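Local coordinates for invasin (Yersinia enterocolitica, PDB 1P9H), which binds collagen as a trimeric outer-membrane adhesin, promoting attachment to and invasion of eukaryotic cells and protecting the bacterium against serum and phagocytes, at residues 137-142 with 146-151; 184-189 with 193-198. All coordinates share one frame; numbering follows the deposited sequence.

Contact 1 (137-142 with 146-151) and contact 2 (184-189 with 193-198) sample two parts of the YadA passenger: the collagen-binding head and the loop leading into helix 196-204, which probably begins the coiled-coil stalk. Their centres lie 27 Å apart and their nearest atoms about 18 Å apart, so they do not touch; along the chain contact 1 closes before contact 2 opens. In each, three residues separate the segments, but the chemistry differs. Contact 1 is closed by small side chains meeting between two strands inside the roll, whereas contact 2 is held by side-chain amides bonded to backbone atoms. Both also touch the second subunit of the trimer.

Contact 1: 137-142 with 146-151; sequences KNSVAI and SHVAAN
Ser139 is the first residue of 137-142 to touch the other segment, although a water accepts from Lys137 N, 2.9 Å from the water oxygen, and donates weakly to Ala150 O. Ser139 CB meets Val148 CG1 at 3.5 Å, closer than carbons usually approach, while its hydroxyl bonds back to Ala136 O within the preceding turn. At Val140 the backbone does the touching: Val140 O lies 3.4 Å from Val148 CG2, while the CB of Val140 points away from 146-151 and its side chain packs on Ile142 of the second subunit. The two methyls of Val148 are shared out. CG1, anti to the backbone N (chi1 178°), reaches Ser139, and CG2 reaches Val140 O.

Ala141 points back across the interface. Its CB is 3.3 Å from Ser146 OG and 4.4 Å from Val148 CG2, so the methyl sits between these two partners. Ser146 chi1 of 52° puts OG between its own N and carbonyl carbon, directed at the Ala141 backbone and bonded to Gly143 O in the intervening turn. Ile142 CB again points away from 146-151, and the side chain packs on Ile142 of the second subunit and Val140 of the third.

The touching parts run 172° apart, in two different parallel sheets: Ser139 and Ala141 form backbone hydrogen bonds with Val126, and Val140 with Ser155 and Ala157, whereas strand 147-148 lies beside strand 133-134. Small inward residues between two facing parallel sheets, with aliphatic side chains outward at the trimer centre, are characteristic of the left-handed parallel beta-roll of the YadA head.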
loop_
_atom_site.group_PDB
_atom_site.type_symbol
_atom_site.label_atom_id
_atom_site.label_comp_id
_atom_site.label_asym_id
_atom_site.label_seq_id
_atom_site.Cartn_x
_atom_site.Cartn_y
_atom_site.Cartn_z
ATOM N N LYS A 137 9.007 8.983 13.385
ATOM C CA LYS A 137 7.990 8.056 13.859
ATOM C C LYS A 137 6.623 8.632 13.503
ATOM O O LYS A 137 6.430 9.848 13.516
ATOM C CB LYS A 137 8.110 7.848 15.371
ATOM C CG LYS A 137 9.386 7.128 15.790
ATOM C CD LYS A 137 9.354 6.763 17.266
ATOM C CE LYS A 137 10.590 5.972 17.668
ATOM N NZ LYS A 137 10.533 5.541 19.093
ATOM N N ASN A 138 5.693 7.749 13.153
ATOM C CA ASN A 138 4.335 8.130 12.782
ATOM C C ASN A 138 4.227 8.960 11.504
ATOM O O ASN A 138 3.146 9.437 11.174
ATOM C CB ASN A 138 3.664 8.887 13.932
ATOM C CG ASN A 138 3.636 8.082 15.217
ATOM O OD1 ASN A 138 4.680 7.740 15.767
ATOM N ND2 ASN A 138 2.439 7.776 15.699
ATOM N N SER A 139 5.328 9.130 10.779
ATOM C CA SER A 139 5.281 9.918 9.551
ATOM C C SER A 139 4.729 9.123 8.371
ATOM O O SER A 139 4.577 7.900 8.442
ATOM C CB SER A 139 6.672 10.471 9.208
ATOM O OG SER A 139 7.605 9.434 8.953
ATOM N N VAL A 140 4.417 9.835 7.292
ATOM C CA VAL A 140 3.862 9.236 6.080
ATOM C C VAL A 140 4.608 9.767 4.864
ATOM O O VAL A 140 4.709 10.977 4.674
ATOM C CB VAL A 140 2.360 9.590 5.924
ATOM C CG1 VAL A 140 1.825 9.064 4.595
ATOM C CG2 VAL A 140 1.564 9.008 7.083
ATOM N N ALA A 141 5.126 8.856 4.047
ATOM C CA ALA A 141 5.850 9.231 2.841
ATOM C C ALA A 141 5.279 8.425 1.682
ATOM O O ALA A 141 5.457 7.207 1.628
ATOM C CB ALA A 141 7.340 8.936 3.009
ATOM N N ILE A 142 4.587 9.102 0.768
ATOM C CA ILE A 142 3.978 8.441 -0.385
ATOM C C ILE A 142 4.576 8.975 -1.676
ATOM O O ILE A 142 4.473 10.167 -1.968
ATOM C CB ILE A 142 2.444 8.684 -0.443
ATOM C CG1 ILE A 142 1.793 8.355 0.905
ATOM C CG2 ILE A 142 1.828 7.834 -1.549
ATOM C CD1 ILE A 142 1.906 6.900 1.323
ATOM N N SER A 146 10.084 9.832 -1.697
ATOM C CA SER A 146 9.441 10.828 -0.848
ATOM C C SER A 146 10.180 10.690 0.477
ATOM O O SER A 146 10.668 9.606 0.809
ATOM C CB SER A 146 7.944 10.529 -0.685
ATOM O OG SER A 146 7.704 9.195 -0.273
ATOM N N HIS A 147 10.266 11.765 1.251
ATOM C CA HIS A 147 11.036 11.677 2.476
ATOM C C HIS A 147 10.628 12.617 3.594
ATOM O O HIS A 147 10.544 13.831 3.404
ATOM C CB HIS A 147 12.514 11.903 2.114
ATOM C CG HIS A 147 13.447 11.909 3.285
ATOM N ND1 HIS A 147 13.360 11.003 4.318
ATOM C CD2 HIS A 147 14.532 12.677 3.549
ATOM C CE1 HIS A 147 14.350 11.210 5.169
ATOM N NE2 HIS A 147 15.077 12.220 4.726
ATOM N N VAL A 148 10.350 12.035 4.756
ATOM C CA VAL A 148 10.028 12.810 5.943
ATOM C C VAL A 148 11.228 12.588 6.855
ATOM O O VAL A 148 11.444 11.479 7.350
ATOM C CB VAL A 148 8.753 12.310 6.654
ATOM C CG1 VAL A 148 8.516 13.136 7.924
ATOM C CG2 VAL A 148 7.554 12.428 5.724
ATOM N N ALA A 149 12.025 13.634 7.048
ATOM C CA ALA A 149 13.211 13.543 7.890
ATOM C C ALA A 149 12.838 13.159 9.319
ATOM O O ALA A 149 11.756 13.493 9.802
ATOM C CB ALA A 149 13.960 14.864 7.871
ATOM N N ALA A 150 13.752 12.466 9.993
ATOM C CA ALA A 150 13.524 11.988 11.351
ATOM C C ALA A 150 13.109 13.036 12.382
ATOM O O ALA A 150 12.483 12.695 13.385
ATOM C CB ALA A 150 14.762 11.239 11.843
ATOM N N ASN A 151 13.450 14.300 12.141
ATOM C CA ASN A 151 13.105 15.374 13.069
ATOM C C ASN A 151 11.801 16.088 12.726
ATOM O O ASN A 151 11.416 17.044 13.395
ATOM C CB ASN A 151 14.254 16.392 13.148
ATOM C CG ASN A 151 14.559 17.050 11.812
ATOM O OD1 ASN A 151 14.575 16.394 10.768
ATOM N ND2 ASN A 151 14.830 18.352 11.843
HETATM O O HOH W 1 11.094 10.116 14.965
#

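Contact 2: 184-189 with 193-198; sequences LAAGTK and AVNVAQ
Gln198 OE1 accepts two backbone N-H groups, one from each segment: Gly187 N at 3.0 Å across the contact and, more weakly, Asn195 N at 3.4 Å. The NE2 of the same amide donates to Gly187 O at 2.7 Å, the shortest polar bond here. Both polar backbone atoms of Gly187 are therefore bound by one side-chain amide, and this pair of bonds restricts the rotation of that amide. Gln198 gets there by an extended chain, with CG anti to the backbone N (chi1 177°), which carries the amide from the first turn of the helix to the loop.

Asn195 is the N-cap of that helix. Its OD1 accepts from Gln198 N at 2.8 Å, and together with the weak Asn195 N to Gln198 OE1 bond this completes a capping box. The other end of the Asn195 amide serves the contact: ND2 donates to Leu184 O at 3.0 Å with an almost straight N-H...O angle of 177°, the acceptor lying in the amide plane. The cap is thus tied to the loop while it closes the helix start.

Apolar packing beside these bonds comes from Leu184 CD2, which touches Ala193 CB at 3.8 Å; the same methyl rests against the carbonyl oxygen of Val194. A water bridges the two segments, donating to both Ala185 O and Ala193 O.

The loop 184-189 leaves strand 180-182 and folds back on the start of helix 196-204, held there by these bonds, where the predicted coiled coil of the stalk begins. From strand 180-182 of the third subunit, Leu181 packs on Leu184 and Ala193, and Gln180 NE2 forms a hydrogen bond with Ala186 O. Asp190 of the second subunit packs on Asn195, so both other subunits contact this loop-helix junction.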
loop_
_atom_site.group_PDB
_atom_site.type_symbol
_atom_site.label_atom_id
_atom_site.label_comp_id
_atom_site.label_asym_id
_atom_site.label_seq_id
_atom_site.Cartn_x
_atom_site.Cartn_y
_atom_site.Cartn_z
ATOM N N LEU A 184 -9.882 22.270 -5.477
ATOM C CA LEU A 184 -10.114 22.646 -4.090
ATOM C C LEU A 184 -11.377 23.490 -3.971
ATOM O O LEU A 184 -11.487 24.542 -4.603
ATOM C CB LEU A 184 -8.925 23.458 -3.567
ATOM C CG LEU A 184 -9.062 24.055 -2.164
ATOM C CD1 LEU A 184 -9.025 22.944 -1.123
ATOM C CD2 LEU A 184 -7.934 25.050 -1.916
ATOM N N ALA A 185 -12.330 23.021 -3.171
ATOM C CA ALA A 185 -13.567 23.758 -2.944
ATOM C C ALA A 185 -13.248 24.846 -1.923
ATOM O O ALA A 185 -12.414 24.647 -1.038
ATOM C CB ALA A 185 -14.649 22.826 -2.405
ATOM N N ALA A 186 -13.914 25.992 -2.041
ATOM C CA ALA A 186 -13.676 27.105 -1.129
ATOM C C ALA A 186 -13.813 26.705 0.335
ATOM O O ALA A 186 -14.729 25.969 0.711
ATOM C CB ALA A 186 -14.633 28.252 -1.448
ATOM N N GLY A 187 -12.892 27.196 1.159
ATOM C CA GLY A 187 -12.933 26.885 2.575
ATOM C C GLY A 187 -14.022 27.666 3.288
ATOM O O GLY A 187 -14.411 28.750 2.846
ATOM N N THR A 188 -14.519 27.111 4.388
ATOM C CA THR A 188 -15.566 27.760 5.168
ATOM C C THR A 188 -15.119 27.988 6.610
ATOM O O THR A 188 -15.287 29.082 7.151
ATOM C CB THR A 188 -16.872 26.930 5.144
ATOM O OG1 THR A 188 -16.586 25.560 5.446
ATOM C CG2 THR A 188 -17.521 27.012 3.770
ATOM N N LYS A 189 -14.546 26.961 7.230
ATOM C CA LYS A 189 -14.063 27.084 8.601
ATOM C C LYS A 189 -12.713 27.798 8.596
ATOM O O LYS A 189 -12.024 27.828 7.576
ATOM C CB LYS A 189 -13.923 25.706 9.253
ATOM C CG LYS A 189 -15.242 24.982 9.456
ATOM C CD LYS A 189 -15.047 23.704 10.256
ATOM C CE LYS A 189 -16.364 22.964 10.450
ATOM N NZ LYS A 189 -16.181 21.704 11.225
ATOM N N ALA A 193 -8.635 25.366 3.748
ATOM C CA ALA A 193 -7.785 25.973 2.733
ATOM C C ALA A 193 -8.601 26.948 1.892
ATOM O O ALA A 193 -9.818 26.815 1.774
ATOM C CB ALA A 193 -7.174 24.895 1.839
ATOM N N VAL A 194 -7.915 27.925 1.310
ATOM C CA VAL A 194 -8.552 28.944 0.477
ATOM C C VAL A 194 -8.178 28.739 -0.990
ATOM O O VAL A 194 -7.027 28.429 -1.293
ATOM C CB VAL A 194 -8.088 30.363 0.914
ATOM C CG1 VAL A 194 -8.526 31.405 -0.106
ATOM C CG2 VAL A 194 -8.658 30.693 2.283
ATOM N N ASN A 195 -9.142 28.889 -1.901
ATOM C CA ASN A 195 -8.821 28.753 -3.318
ATOM C C ASN A 195 -8.744 30.129 -3.971
ATOM O O ASN A 195 -9.064 31.138 -3.341
ATOM C CB ASN A 195 -9.809 27.830 -4.065
ATOM C CG ASN A 195 -11.230 28.370 -4.121
ATOM O OD1 ASN A 195 -11.469 29.574 -4.030
ATOM N ND2 ASN A 195 -12.187 27.462 -4.306
ATOM N N VAL A 196 -8.295 30.168 -5.221
ATOM C CA VAL A 196 -8.138 31.424 -5.948
ATOM C C VAL A 196 -9.414 32.260 -6.042
ATOM O O VAL A 196 -9.390 33.464 -5.772
ATOM C CB VAL A 196 -7.581 31.163 -7.367
ATOM C CG1 VAL A 196 -7.595 32.447 -8.189
ATOM C CG2 VAL A 196 -6.153 30.627 -7.267
ATOM N N ALA A 197 -10.521 31.627 -6.418
ATOM C CA ALA A 197 -11.798 32.331 -6.545
ATOM C C ALA A 197 -12.175 33.014 -5.235
ATOM O O ALA A 197 -12.688 34.136 -5.224
ATOM C CB ALA A 197 -12.892 31.352 -6.950
ATOM N N GLN A 198 -11.920 32.317 -4.136
ATOM C CA GLN A 198 -12.220 32.811 -2.800
ATOM C C GLN A 198 -11.351 34.018 -2.453
ATOM O O GLN A 198 -11.832 34.998 -1.879
ATOM C CB GLN A 198 -12.002 31.671 -1.806
ATOM C CG GLN A 198 -12.202 32.006 -0.350
ATOM C CD GLN A 198 -12.325 30.750 0.486
ATOM O OE1 GLN A 198 -11.671 29.741 0.208
ATOM N NE2 GLN A 198 -13.159 30.802 1.516
HETATM O O HOH W 2 -11.167 24.234 1.485
#